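Local structure of photosystem II assembly protein Ycf48 (5OJ5) at residues L37-A49 against C294-V308. The protein binds the C-terminal extension of the D1 protein and probably acts early in photosystem II assembly and in replacing photodamaged D1. Residues are numbered along the deposited sequence; the frame is centred on the assembly and turned at random.
Sequences LAIPALDYNPWEA and CSQDGGQTWQQDVDV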
loop_
_atom_site.group_PDB
_atom_site.type_symbol
_atom_site.label_atom_id
_atom_site.label_comp_id
_atom_site.label_asym_id
_atom_site.label_seq_id
_atom_site.Cartn_x
_atom_site.Cartn_y
_atom_site.Cartn_z
ATOM N N LEU A 37 10.639 -25.048 16.351
ATOM C CA LEU A 37 10.428 -24.416 15.047
ATOM C C LEU A 37 9.864 -22.998 15.114
ATOM O O LEU A 37 9.801 -22.319 14.084
ATOM C CB LEU A 37 9.577 -25.303 14.124
ATOM C CG LEU A 37 9.658 -25.119 12.595
ATOM C CD1 LEU A 37 10.862 -25.864 12.002
ATOM C CD2 LEU A 37 8.372 -25.583 11.931
ATOM N N ALA A 38 9.476 -22.530 16.300
ATOM C CA ALA A 38 8.826 -21.232 16.424
ATOM C C ALA A 38 9.846 -20.105 16.610
ATOM O O ALA A 38 11.042 -20.329 16.823
ATOM C CB ALA A 38 7.796 -21.240 17.554
ATOM N N ILE A 39 9.361 -18.877 16.463
ATOM C CA ILE A 39 10.134 -17.705 16.856
ATOM C C ILE A 39 9.508 -17.147 18.115
ATOM O O ILE A 39 8.373 -17.532 18.472
ATOM C CB ILE A 39 10.204 -16.673 15.726
ATOM C CG1 ILE A 39 8.830 -16.066 15.409
ATOM C CG2 ILE A 39 10.819 -17.310 14.487
ATOM C CD1 ILE A 39 8.941 -14.935 14.446
ATOM N N PRO A 40 10.212 -16.283 18.851
ATOM C CA PRO A 40 9.639 -15.772 20.092
ATOM C C PRO A 40 8.371 -14.984 19.817
ATOM O O PRO A 40 8.212 -14.382 18.752
ATOM C CB PRO A 40 10.750 -14.880 20.670
ATOM C CG PRO A 40 11.993 -15.331 20.021
ATOM C CD PRO A 40 11.590 -15.768 18.635
ATOM N N ALA A 41 7.471 -15.014 20.799
ATOM C CA ALA A 41 6.246 -14.240 20.761
ATOM C C ALA A 41 6.505 -12.849 21.306
ATOM O O ALA A 41 7.072 -12.710 22.397
ATOM C CB ALA A 41 5.181 -14.914 21.619
ATOM N N LEU A 42 6.006 -11.845 20.595
ATOM C CA LEU A 42 6.078 -10.470 21.048
ATOM C C LEU A 42 5.402 -10.318 22.403
ATOM O O LEU A 42 4.415 -10.991 22.695
ATOM C CB LEU A 42 5.341 -9.609 20.015
ATOM C CG LEU A 42 5.627 -8.130 19.828
ATOM C CD1 LEU A 42 7.089 -7.898 19.503
ATOM C CD2 LEU A 42 4.702 -7.599 18.737
ATOM N N ASP A 43 5.897 -9.367 23.188
ATOM C CA ASP A 43 5.404 -9.122 24.543
ATOM C C ASP A 43 4.141 -8.279 24.609
ATOM O O ASP A 43 3.469 -8.290 25.649
ATOM C CB ASP A 43 6.479 -8.455 25.405
ATOM C CG ASP A 43 7.522 -9.425 25.894
ATOM O OD1 ASP A 43 7.330 -10.649 25.748
ATOM O OD2 ASP A 43 8.524 -8.941 26.464
ATOM N N TYR A 44 3.804 -7.553 23.547
ATOM C CA TYR A 44 2.609 -6.716 23.560
ATOM C C TYR A 44 2.016 -6.727 22.162
ATOM O O TYR A 44 2.748 -6.616 21.181
ATOM C CB TYR A 44 2.930 -5.258 23.936
ATOM C CG TYR A 44 1.748 -4.261 23.737
ATOM C CD1 TYR A 44 0.587 -4.309 24.520
ATOM C CD2 TYR A 44 1.781 -3.310 22.721
ATOM C CE1 TYR A 44 -0.467 -3.408 24.322
ATOM C CE2 TYR A 44 0.728 -2.412 22.516
ATOM C CZ TYR A 44 -0.387 -2.487 23.300
ATOM O OH TYR A 44 -1.440 -1.608 23.106
ATOM N N ASN A 45 0.703 -6.884 22.078
ATOM C CA ASN A 45 0.019 -6.816 20.802
ATOM C C ASN A 45 -0.651 -5.452 20.685
ATOM O O ASN A 45 -1.663 -5.213 21.367
ATOM C CB ASN A 45 -1.044 -7.891 20.716
ATOM C CG ASN A 45 -1.953 -7.632 19.513
ATOM O OD1 ASN A 45 -1.484 -7.175 18.450
ATOM N ND2 ASN A 45 -3.245 -7.815 19.685
ATOM N N PRO A 46 -0.174 -4.553 19.816
ATOM C CA PRO A 46 -0.773 -3.229 19.682
ATOM C C PRO A 46 -1.942 -3.209 18.713
ATOM O O PRO A 46 -2.569 -2.168 18.525
ATOM C CB PRO A 46 0.388 -2.397 19.122
ATOM C CG PRO A 46 1.171 -3.374 18.285
ATOM C CD PRO A 46 1.061 -4.685 19.010
ATOM N N TRP A 47 -2.286 -4.309 18.090
ATOM C CA TRP A 47 -3.249 -4.289 16.998
ATOM C C TRP A 47 -4.618 -4.726 17.478
ATOM O O TRP A 47 -4.789 -5.839 17.976
ATOM C CB TRP A 47 -2.761 -5.177 15.866
ATOM C CG TRP A 47 -1.502 -4.680 15.234
ATOM C CD1 TRP A 47 -0.234 -5.171 15.416
ATOM C CD2 TRP A 47 -1.363 -3.585 14.334
ATOM N NE1 TRP A 47 0.672 -4.462 14.689
ATOM C CE2 TRP A 47 0.015 -3.478 14.009
ATOM C CE3 TRP A 47 -2.273 -2.699 13.734
ATOM C CZ2 TRP A 47 0.496 -2.518 13.107
ATOM C CZ3 TRP A 47 -1.796 -1.754 12.838
ATOM C CH2 TRP A 47 -0.415 -1.678 12.529
ATOM N N GLU A 48 -5.593 -3.872 17.303
ATOM C CA GLU A 48 -6.974 -4.219 17.621
ATOM C C GLU A 48 -7.743 -4.520 16.341
ATOM O O GLU A 48 -7.709 -3.744 15.392
ATOM C CB GLU A 48 -7.615 -3.084 18.398
ATOM C CG GLU A 48 -7.935 -1.798 17.725
ATOM C CD GLU A 48 -8.968 -0.993 18.519
ATOM O OE1 GLU A 48 -9.635 -0.129 17.899
ATOM O OE2 GLU A 48 -9.131 -1.228 19.757
ATOM N N ALA A 49 -8.455 -5.624 16.301
ATOM C CA ALA A 49 -9.222 -6.012 15.132
ATOM C C ALA A 49 -10.554 -5.271 15.116
ATOM O O ALA A 49 -11.238 -5.183 16.129
ATOM C CB ALA A 49 -9.474 -7.516 15.096
ATOM N N CYS A 294 7.031 -8.623 14.011
ATOM C CA CYS A 294 7.665 -7.363 14.311
ATOM C C CYS A 294 9.145 -7.573 14.568
ATOM O O CYS A 294 9.535 -8.487 15.298
ATOM C CB CYS A 294 7.014 -6.699 15.518
ATOM S SG CYS A 294 7.740 -5.176 16.063
ATOM N N SER A 295 9.951 -6.697 13.991
ATOM C CA SER A 295 11.367 -6.609 14.310
ATOM C C SER A 295 11.625 -5.278 14.986
ATOM O O SER A 295 11.149 -4.228 14.527
ATOM C CB SER A 295 12.174 -6.703 13.013
ATOM O OG SER A 295 13.550 -6.431 13.312
ATOM N N GLN A 296 12.402 -5.298 16.059
ATOM C CA GLN A 296 12.768 -4.090 16.780
ATOM C C GLN A 296 14.213 -3.707 16.518
ATOM O O GLN A 296 14.713 -2.746 17.108
ATOM C CB GLN A 296 12.463 -4.258 18.288
ATOM C CG GLN A 296 10.946 -4.358 18.507
ATOM C CD GLN A 296 10.532 -4.688 19.910
ATOM O OE1 GLN A 296 10.413 -3.803 20.748
ATOM N NE2 GLN A 296 10.252 -5.961 20.166
ATOM N N ASP A 297 14.872 -4.392 15.611
ATOM C CA ASP A 297 16.266 -4.147 15.275
ATOM C C ASP A 297 16.421 -3.928 13.778
ATOM O O ASP A 297 17.409 -4.338 13.176
ATOM C CB ASP A 297 17.205 -5.238 15.803
ATOM C CG ASP A 297 16.838 -6.649 15.339
ATOM O OD1 ASP A 297 16.073 -6.802 14.361
ATOM O OD2 ASP A 297 17.336 -7.639 15.961
ATOM N N GLY A 298 15.410 -3.332 13.146
ATOM C CA GLY A 298 15.540 -2.936 11.763
ATOM C C GLY A 298 15.389 -4.076 10.763
ATOM O O GLY A 298 15.781 -3.940 9.604
ATOM N N GLY A 299 14.836 -5.207 11.164
ATOM C CA GLY A 299 14.579 -6.285 10.234
ATOM C C GLY A 299 15.501 -7.454 10.388
ATOM O O GLY A 299 15.357 -8.425 9.638
ATOM N N GLN A 300 16.477 -7.391 11.303
ATOM C CA GLN A 300 17.415 -8.495 11.468
ATOM C C GLN A 300 16.768 -9.698 12.130
ATOM O O GLN A 300 17.004 -10.843 11.707
ATOM C CB GLN A 300 18.630 -8.022 12.264
ATOM C CG GLN A 300 19.516 -7.095 11.454
ATOM C CD GLN A 300 19.869 -7.680 10.089
ATOM O OE1 GLN A 300 20.501 -8.730 9.996
ATOM N NE2 GLN A 300 19.467 -6.994 9.023
ATOM N N THR A 301 16.033 -9.473 13.218
ATOM C CA THR A 301 15.389 -10.562 13.930
ATOM C C THR A 301 13.951 -10.209 14.198
ATOM O O THR A 301 13.571 -9.037 14.285
ATOM C CB THR A 301 16.059 -10.919 15.240
ATOM O OG1 THR A 301 15.912 -9.861 16.180
ATOM C CG2 THR A 301 17.540 -11.198 15.022
ATOM N N TRP A 302 13.152 -11.244 14.301
ATOM C CA TRP A 302 11.712 -11.081 14.273
ATOM C C TRP A 302 11.072 -11.850 15.410
ATOM O O TRP A 302 11.541 -12.906 15.833
ATOM C CB TRP A 302 11.156 -11.632 12.926
ATOM C CG TRP A 302 11.654 -10.792 11.765
ATOM C CD1 TRP A 302 12.832 -10.939 11.095
ATOM C CD2 TRP A 302 10.994 -9.652 11.198
ATOM N NE1 TRP A 302 12.930 -9.958 10.130
ATOM C CE2 TRP A 302 11.831 -9.154 10.185
ATOM C CE3 TRP A 302 9.796 -8.986 11.463
ATOM C CZ2 TRP A 302 11.495 -8.055 9.423
ATOM C CZ3 TRP A 302 9.466 -7.884 10.710
ATOM C CH2 TRP A 302 10.312 -7.422 9.698
ATOM N N GLN A 303 9.951 -11.330 15.850
ATOM C CA GLN A 303 9.104 -11.980 16.810
ATOM C C GLN A 303 7.694 -11.963 16.244
ATOM O O GLN A 303 7.334 -11.099 15.429
ATOM C CB GLN A 303 9.166 -11.264 18.158
ATOM C CG GLN A 303 10.558 -11.387 18.792
ATOM C CD GLN A 303 10.685 -10.781 20.179
ATOM O OE1 GLN A 303 9.810 -10.040 20.631
ATOM N NE2 GLN A 303 11.770 -11.153 20.897
ATOM N N GLN A 304 6.896 -12.919 16.657
ATOM C CA GLN A 304 5.567 -13.065 16.096
ATOM C C GLN A 304 4.513 -12.454 17.017
ATOM O O GLN A 304 4.565 -12.635 18.234
ATOM C CB GLN A 304 5.209 -14.533 15.846
ATOM C CG GLN A 304 3.842 -14.702 15.243
ATOM C CD GLN A 304 3.633 -16.041 14.608
ATOM O OE1 GLN A 304 4.355 -16.999 14.893
ATOM N NE2 GLN A 304 2.638 -16.123 13.744
ATOM N N ASP A 305 3.544 -11.740 16.435
ATOM C CA ASP A 305 2.367 -11.288 17.180
ATOM C C ASP A 305 1.368 -12.435 17.179
ATOM O O ASP A 305 0.611 -12.627 16.220
ATOM C CB ASP A 305 1.798 -10.041 16.534
ATOM C CG ASP A 305 0.679 -9.438 17.334
ATOM O OD1 ASP A 305 -0.015 -10.140 18.078
ATOM O OD2 ASP A 305 0.465 -8.207 17.171
ATOM N N VAL A 306 1.387 -13.217 18.255
ATOM C CA VAL A 306 0.617 -14.448 18.245
ATOM C C VAL A 306 -0.870 -14.178 18.406
ATOM O O VAL A 306 -1.687 -15.025 18.012
ATOM C CB VAL A 306 1.121 -15.482 19.284
ATOM C CG1 VAL A 306 2.576 -15.889 18.916
ATOM C CG2 VAL A 306 1.018 -14.951 20.715
ATOM N N ASP A 307 -1.257 -13.043 19.004
ATOM C CA ASP A 307 -2.678 -12.811 19.243
ATOM C C ASP A 307 -3.437 -12.725 17.958
ATOM O O ASP A 307 -4.589 -13.155 17.900
ATOM C CB ASP A 307 -2.917 -11.531 20.020
ATOM C CG ASP A 307 -2.302 -11.603 21.376
ATOM O OD1 ASP A 307 -2.954 -11.960 22.364
ATOM O OD2 ASP A 307 -1.078 -11.397 21.416
ATOM N N VAL A 308 -2.813 -12.187 16.912
ATOM C CA VAL A 308 -3.590 -11.985 15.700
ATOM C C VAL A 308 -3.646 -13.238 14.852
ATOM O O VAL A 308 -4.342 -13.229 13.820
ATOM C CB VAL A 308 -3.129 -10.766 14.872
ATOM C CG1 VAL A 308 -3.184 -9.500 15.689
ATOM C CG2 VAL A 308 -1.760 -11.003 14.325
HETATM O O HOH W 1 8.534 -8.101 22.528
#
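P40 and L42 clasp the backbone of Q304 from both its polar ends: Q304 N donates to P40 O (2.9 Å), lying in the plane of that carbonyl, and L42 N returns a nearly straight bond to Q304 O (N-H...O 170°), coming from above the carbonyl plane. CA of A41 adds a C-H...O contact to the same Q304 O. A single beta bridge, A41 with Q304, results. Q303 turns its own N and O the other way, to O and N of C294, so the N-terminal segment runs outside strand 303-304, the outermost strand of a four-stranded propeller blade. Further along, 47-49 enters the next sheet beside strand 334-338; residues 39-46 thus bridge two neighbouring blades of the seven-bladed beta-propeller. A water links the segments again, accepting from D43 N and donating to Q303 OE1, each at 3.0 Å. Where the chain enters the next blade, N45 OD1 accepts from W47 N in an Asx turn, while N45 ND2 donates to W47 O; the two bonds fix the amide's rotation. CG of N45, trans to N (chi1 168°), puts OD1 2.5 Å from D305 OD2, with amide and carboxylate planes 69° apart. D305 OD2 also lies at the edge of the W47 indole, in its plane, 3.6 Å from W47 CD1. In the conformer described, L42 CD2 makes an apolar contact with C294 CB at 4.1 Å; the L42 side chain also touches W284. I39 CD1 packs on W302 O and Q304 N.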